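Gram-negative insecticidal protein (Chromobacterium piscinae, PDB 6FBM) is an insecticidal toxin that probably acts, like many members of the MACPF family, by assembling into pores in target-cell membranes. Local coordinates at residues 446-451 against 503-508; 50-55 against 265-270. All blocks are in the same frame, centred on the assembly; numbering follows the deposited sequence.

Contact 1. Residues 446-451 against 503-508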
loop_
_atom_site.group_PDB
_atom_site.type_symbol
_atom_site.label_atom_id
_atom_site.label_comp_id
_atom_site.label_asym_id
_atom_site.label_seq_id
_atom_site.Cartn_x
_atom_site.Cartn_y
_atom_site.Cartn_z
ATOM N N ALA A 446 21.163 -25.526 59.669
ATOM C CA ALA A 446 20.526 -26.610 60.417
ATOM C C ALA A 446 20.322 -26.141 61.853
ATOM O O ALA A 446 21.235 -25.554 62.442
ATOM C CB ALA A 446 21.407 -27.843 60.395
ATOM N N ASP A 447 19.143 -26.415 62.413
ATOM C CA ASP A 447 18.869 -26.136 63.832
ATOM C C ASP A 447 19.943 -26.752 64.717
ATOM O O ASP A 447 20.504 -27.806 64.386
ATOM C CB ASP A 447 17.507 -26.717 64.254
ATOM C CG ASP A 447 16.335 -26.050 63.558
ATOM O OD1 ASP A 447 16.464 -24.879 63.110
ATOM O OD2 ASP A 447 15.276 -26.706 63.493
ATOM N N VAL A 448 20.243 -26.097 65.839
ATOM C CA VAL A 448 21.278 -26.624 66.737
ATOM C C VAL A 448 20.787 -27.956 67.326
ATOM O O VAL A 448 19.636 -28.082 67.720
ATOM C CB VAL A 448 21.683 -25.625 67.830
ATOM C CG1 VAL A 448 22.704 -26.236 68.771
ATOM C CG2 VAL A 448 22.279 -24.378 67.204
ATOM N N GLN A 449 21.683 -28.944 67.322
ATOM C CA GLN A 449 21.415 -30.278 67.855
ATOM C C GLN A 449 22.177 -30.525 69.162
ATOM O O GLN A 449 21.580 -30.898 70.173
ATOM C CB GLN A 449 21.754 -31.329 66.810
ATOM C CG GLN A 449 20.782 -31.311 65.650
ATOM C CD GLN A 449 20.899 -32.518 64.754
ATOM O OE1 GLN A 449 22.002 -32.962 64.404
ATOM N NE2 GLN A 449 19.741 -33.083 64.395
ATOM N N THR A 450 23.484 -30.279 69.131
ATOM C CA THR A 450 24.326 -30.417 70.301
ATOM C C THR A 450 24.851 -29.066 70.765
ATOM O O THR A 450 24.902 -28.095 70.006
ATOM C CB THR A 450 25.541 -31.279 69.981
ATOM O OG1 THR A 450 26.261 -30.688 68.894
ATOM C CG2 THR A 450 25.100 -32.684 69.594
ATOM N N LEU A 451 25.239 -29.036 72.038
ATOM C CA LEU A 451 25.963 -27.932 72.646
ATOM C C LEU A 451 27.066 -28.602 73.465
ATOM O O LEU A 451 26.784 -29.298 74.429
ATOM C CB LEU A 451 25.029 -27.094 73.515
ATOM C CG LEU A 451 24.032 -26.177 72.770
ATOM C CD1 LEU A 451 22.844 -25.770 73.629
ATOM C CD2 LEU A 451 24.728 -24.920 72.254
ATOM N N GLY A 503 14.877 -21.526 65.763
ATOM C CA GLY A 503 14.303 -20.322 65.164
ATOM C C GLY A 503 15.150 -19.070 65.288
ATOM O O GLY A 503 14.868 -18.087 64.626
ATOM N N SER A 504 16.184 -19.097 66.117
ATOM C CA SER A 504 17.033 -17.938 66.398
ATOM C C SER A 504 18.503 -18.213 66.077
ATOM O O SER A 504 19.130 -17.472 65.341
ATOM C CB SER A 504 16.902 -17.568 67.865
ATOM O OG SER A 504 15.659 -16.962 68.108
ATOM N N ILE A 505 19.045 -19.266 66.662
ATOM C CA ILE A 505 20.417 -19.661 66.458
ATOM C C ILE A 505 20.422 -20.932 65.658
ATOM O O ILE A 505 19.555 -21.782 65.837
ATOM C CB ILE A 505 21.159 -19.896 67.801
ATOM C CG1 ILE A 505 21.277 -18.591 68.594
ATOM C CG2 ILE A 505 22.529 -20.543 67.591
ATOM C CD1 ILE A 505 22.300 -17.635 68.000
ATOM N N ALA A 506 21.421 -21.065 64.792
ATOM C CA ALA A 506 21.592 -22.269 63.997
ATOM C C ALA A 506 23.059 -22.509 63.677
ATOM O O ALA A 506 23.933 -21.722 64.073
ATOM C CB ALA A 506 20.772 -22.176 62.732
ATOM N N CYS A 507 23.323 -23.624 63.001
ATOM C CA CYS A 507 24.638 -23.930 62.443
ATOM C C CYS A 507 24.537 -23.990 60.929
ATOM O O CYS A 507 23.511 -24.384 60.388
ATOM C CB CYS A 507 25.142 -25.266 62.962
ATOM S SG CYS A 507 25.204 -25.369 64.738
ATOM N N VAL A 508 25.631 -23.639 60.263
ATOM C CA VAL A 508 25.645 -23.505 58.824
ATOM C C VAL A 508 26.110 -24.808 58.193
ATOM O O VAL A 508 27.159 -25.338 58.565
ATOM C CB VAL A 508 26.482 -22.290 58.357
ATOM C CG1 VAL A 508 27.977 -22.377 58.726
ATOM C CG2 VAL A 508 26.277 -22.046 56.868
HETATM O O HOH W 1 17.247 -22.593 64.435
HETATM O O HOH W 2 18.431 -24.259 66.736
#

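Contact 2. Residues 50-55 against 265-270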
loop_
_atom_site.group_PDB
_atom_site.type_symbol
_atom_site.label_atom_id
_atom_site.label_comp_id
_atom_site.label_asym_id
_atom_site.label_seq_id
_atom_site.Cartn_x
_atom_site.Cartn_y
_atom_site.Cartn_z
ATOM N N ILE A 50 -15.942 -20.227 7.757
ATOM C CA ILE A 50 -16.408 -19.761 9.045
ATOM C C ILE A 50 -16.210 -18.245 9.104
ATOM O O ILE A 50 -15.230 -17.716 8.564
ATOM C CB ILE A 50 -15.634 -20.476 10.172
ATOM C CG1 ILE A 50 -16.235 -20.194 11.520
ATOM C CG2 ILE A 50 -14.124 -20.129 10.139
ATOM C CD1 ILE A 50 -15.362 -20.647 12.681
ATOM N N GLU A 51 -17.156 -17.566 9.755
ATOM C CA GLU A 51 -17.074 -16.153 10.035
ATOM C C GLU A 51 -16.568 -15.916 11.463
ATOM O O GLU A 51 -17.089 -16.472 12.428
ATOM C CB GLU A 51 -18.429 -15.496 9.838
ATOM C CG GLU A 51 -18.356 -13.989 9.525
ATOM C CD GLU A 51 -19.111 -13.145 10.530
ATOM O OE1 GLU A 51 -20.035 -12.420 10.058
ATOM O OE2 GLU A 51 -18.725 -13.142 11.750
ATOM N N ILE A 52 -15.511 -15.121 11.566
ATOM C CA ILE A 52 -14.886 -14.779 12.813
ATOM C C ILE A 52 -14.659 -13.274 12.800
ATOM O O ILE A 52 -13.790 -12.776 12.084
ATOM C CB ILE A 52 -13.550 -15.502 12.962
ATOM C CG1 ILE A 52 -13.787 -17.012 13.062
ATOM C CG2 ILE A 52 -12.779 -15.013 14.176
ATOM C CD1 ILE A 52 -12.538 -17.847 13.090
ATOM N N GLU A 53 -15.443 -12.557 13.590
ATOM C CA GLU A 53 -15.354 -11.106 13.698
ATOM C C GLU A 53 -15.335 -10.409 12.348
ATOM O O GLU A 53 -14.423 -9.645 12.054
ATOM C CB GLU A 53 -14.101 -10.691 14.482
ATOM C CG GLU A 53 -14.182 -10.966 15.979
ATOM C CD GLU A 53 -13.163 -10.160 16.748
ATOM O OE1 GLU A 53 -12.883 -9.005 16.344
ATOM O OE2 GLU A 53 -12.644 -10.692 17.760
ATOM N N GLY A 54 -16.325 -10.715 11.531
ATOM C CA GLY A 54 -16.526 -10.040 10.273
ATOM C C GLY A 54 -15.732 -10.607 9.121
ATOM O O GLY A 54 -16.016 -10.275 7.984
ATOM N N ARG A 55 -14.755 -11.466 9.381
ATOM C CA ARG A 55 -13.932 -12.009 8.318
ATOM C C ARG A 55 -14.226 -13.472 8.031
ATOM O O ARG A 55 -14.583 -14.213 8.917
ATOM C CB ARG A 55 -12.465 -11.876 8.675
ATOM C CG ARG A 55 -12.043 -10.492 9.057
ATOM C CD ARG A 55 -10.581 -10.567 9.422
ATOM N NE ARG A 55 -10.017 -9.304 9.908
ATOM C CZ ARG A 55 -8.719 -9.084 10.061
ATOM N NH1 ARG A 55 -7.800 -10.011 9.751
ATOM N NH2 ARG A 55 -8.307 -7.922 10.544
ATOM N N SER A 265 -3.572 -6.474 17.292
ATOM C CA SER A 265 -2.970 -7.129 16.137
ATOM C C SER A 265 -3.248 -8.643 16.042
ATOM O O SER A 265 -2.965 -9.253 15.020
ATOM C CB SER A 265 -1.442 -6.951 16.140
ATOM O OG SER A 265 -0.765 -7.968 16.907
ATOM N N LEU A 266 -3.752 -9.268 17.102
ATOM C CA LEU A 266 -3.749 -10.726 17.180
ATOM C C LEU A 266 -4.449 -11.417 16.040
ATOM O O LEU A 266 -3.974 -12.442 15.557
ATOM C CB LEU A 266 -4.319 -11.209 18.510
ATOM C CG LEU A 266 -3.442 -10.849 19.696
ATOM C CD1 LEU A 266 -4.165 -11.259 20.947
ATOM C CD2 LEU A 266 -2.078 -11.482 19.575
ATOM N N LEU A 267 -5.542 -10.828 15.549
ATOM C CA LEU A 267 -6.255 -11.453 14.446
ATOM C C LEU A 267 -5.440 -11.618 13.190
ATOM O O LEU A 267 -5.624 -12.572 12.437
ATOM C CB LEU A 267 -7.560 -10.740 14.143
ATOM C CG LEU A 267 -8.605 -11.553 13.309
ATOM C CD1 LEU A 267 -8.937 -12.929 13.874
ATOM C CD2 LEU A 267 -9.866 -10.718 13.180
ATOM N N ASP A 268 -4.533 -10.707 12.955
ATOM C CA ASP A 268 -3.715 -10.703 11.748
ATOM C C ASP A 268 -2.436 -11.503 11.955
ATOM O O ASP A 268 -1.771 -11.886 10.989
ATOM C CB ASP A 268 -3.358 -9.272 11.317
ATOM C CG ASP A 268 -4.578 -8.346 11.218
ATOM O OD1 ASP A 268 -5.471 -8.732 10.485
ATOM O OD2 ASP A 268 -4.666 -7.270 11.850
ATOM N N TYR A 269 -2.067 -11.756 13.205
ATOM C CA TYR A 269 -0.828 -12.455 13.502
ATOM C C TYR A 269 -1.019 -13.696 14.347
ATOM O O TYR A 269 -0.079 -14.134 14.992
ATOM C CB TYR A 269 0.095 -11.502 14.244
ATOM C CG TYR A 269 0.564 -10.365 13.408
ATOM C CD1 TYR A 269 1.700 -10.512 12.619
ATOM C CD2 TYR A 269 -0.102 -9.140 13.402
ATOM C CE1 TYR A 269 2.188 -9.462 11.877
ATOM C CE2 TYR A 269 0.368 -8.086 12.638
ATOM C CZ TYR A 269 1.525 -8.246 11.895
ATOM O OH TYR A 269 2.034 -7.200 11.153
ATOM N N ALA A 270 -2.234 -14.244 14.372
ATOM C CA ALA A 270 -2.542 -15.376 15.237
ATOM C C ALA A 270 -1.763 -16.615 14.836
ATOM O O ALA A 270 -1.589 -16.866 13.653
ATOM C CB ALA A 270 -4.026 -15.673 15.220
#

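Contact 1. Residues 446-451 against 503-508
The carbonyl oxygen of I505 accepts a hydrogen bond from each of two waters, and both waters carry the link across to the 446-451 segment. The first lies 2.8 Å from I505 O and donates its other proton to D447 OD1, while also accepting the amide proton of G503. The second accepts the backbone N-H of V448 at 2.7 Å between the water oxygen and V448 N. Two solvent molecules thus tie a single carbonyl to a side chain and to two backbone amides next to the A446-C507 pair.

The ladder itself is an antiparallel hydrogen-bonded pair of A446 and C507. A446 N donates to C507 O over 2.7 Å, and C507 N returns the bond to A446 O over 2.9 Å. Both are close to straight, the second having an N-H...O angle of 174°. Beside the second bond the methyl of A506 lies against its acceptor, with A506 CB 3.4 Å from A446 O.

V448 supplies the apolar part. Its CG1 is anti to the backbone N (chi1 177°), which puts CG2 beside that nitrogen, on the side where it meets the other segment. V448 CG2 touches I505 CG2 at 3.9 Å, the two side chains lying next to each other and pointing the same way, and it reaches C507 SG at 4.0 Å. P472 of strand 468-473 packs on both V448 and C507, so this buried cluster also joins the neighbouring sheet.

Just beyond, Q449 and T450 both face G473. The arrangement is a short two-stranded antiparallel ladder with bridging waters beside it, followed by a classic beta bulge where the chain enters the next sheet.

Contact 2. Residues 50-55 against 265-270
R55 reaches across toward L267, and its CB already points that way from the backbone. CG stands anti to the carbonyl carbon (chi1 -53°), and from CG the chain runs extended to NE; R55 and L267 meet tip to tip. R55 CD is the first atom to touch, 3.8 Å from L267 CD2. The same methyl lies 3.6 Å from R55 NE and sits over one face of the guanidinium, displaced toward its rim. At the end, NH1 and NH2 converge on one carboxylate oxygen, D268 OD1, in a salt bridge whose two planes are 25° apart. R55 NH1 is modelled 2.8 Å from D268 OD1, but the place of that oxygen is somewhat doubtful.

L267 serves a second group of neighbours as well. Its CD1 approaches I52 CG2 at 4.4 Å, and W131 of strand 120-134 packs on both residues, as does Y57. R55 also packs on T58 of the second subunit, so the contact lies beside a subunit interface.

I52 and R55 exchange backbone hydrogen bonds around E53 and G54, R55 N to I52 O measuring 3.2 Å. This is a two-residue beta hairpin with a type I' turn, with R55, just past the turn, meeting L267 and D268 at the end of helix 255-269 in the MACPF region.

How the contacts relate
Contact 2 comes first along the chain and is complete before contact 1 opens, so the two are in series. They lie on opposite sides of the chain's centre, their own centres about 62 Å apart and their nearest atoms about 48 Å apart, and they share no strand, helix or sheet. Contact 2 sets the hairpin of strands 47-52 and 55-60 against the end of helix 255-269, beside the second subunit. Contact 1 pairs strands 445-447 and 506-508 within the Vps62-related region, where no other subunit touches it. The contacts thus sit in separate parts of the chain, which is consistent with a MACPF module joined to a beta-tripod module.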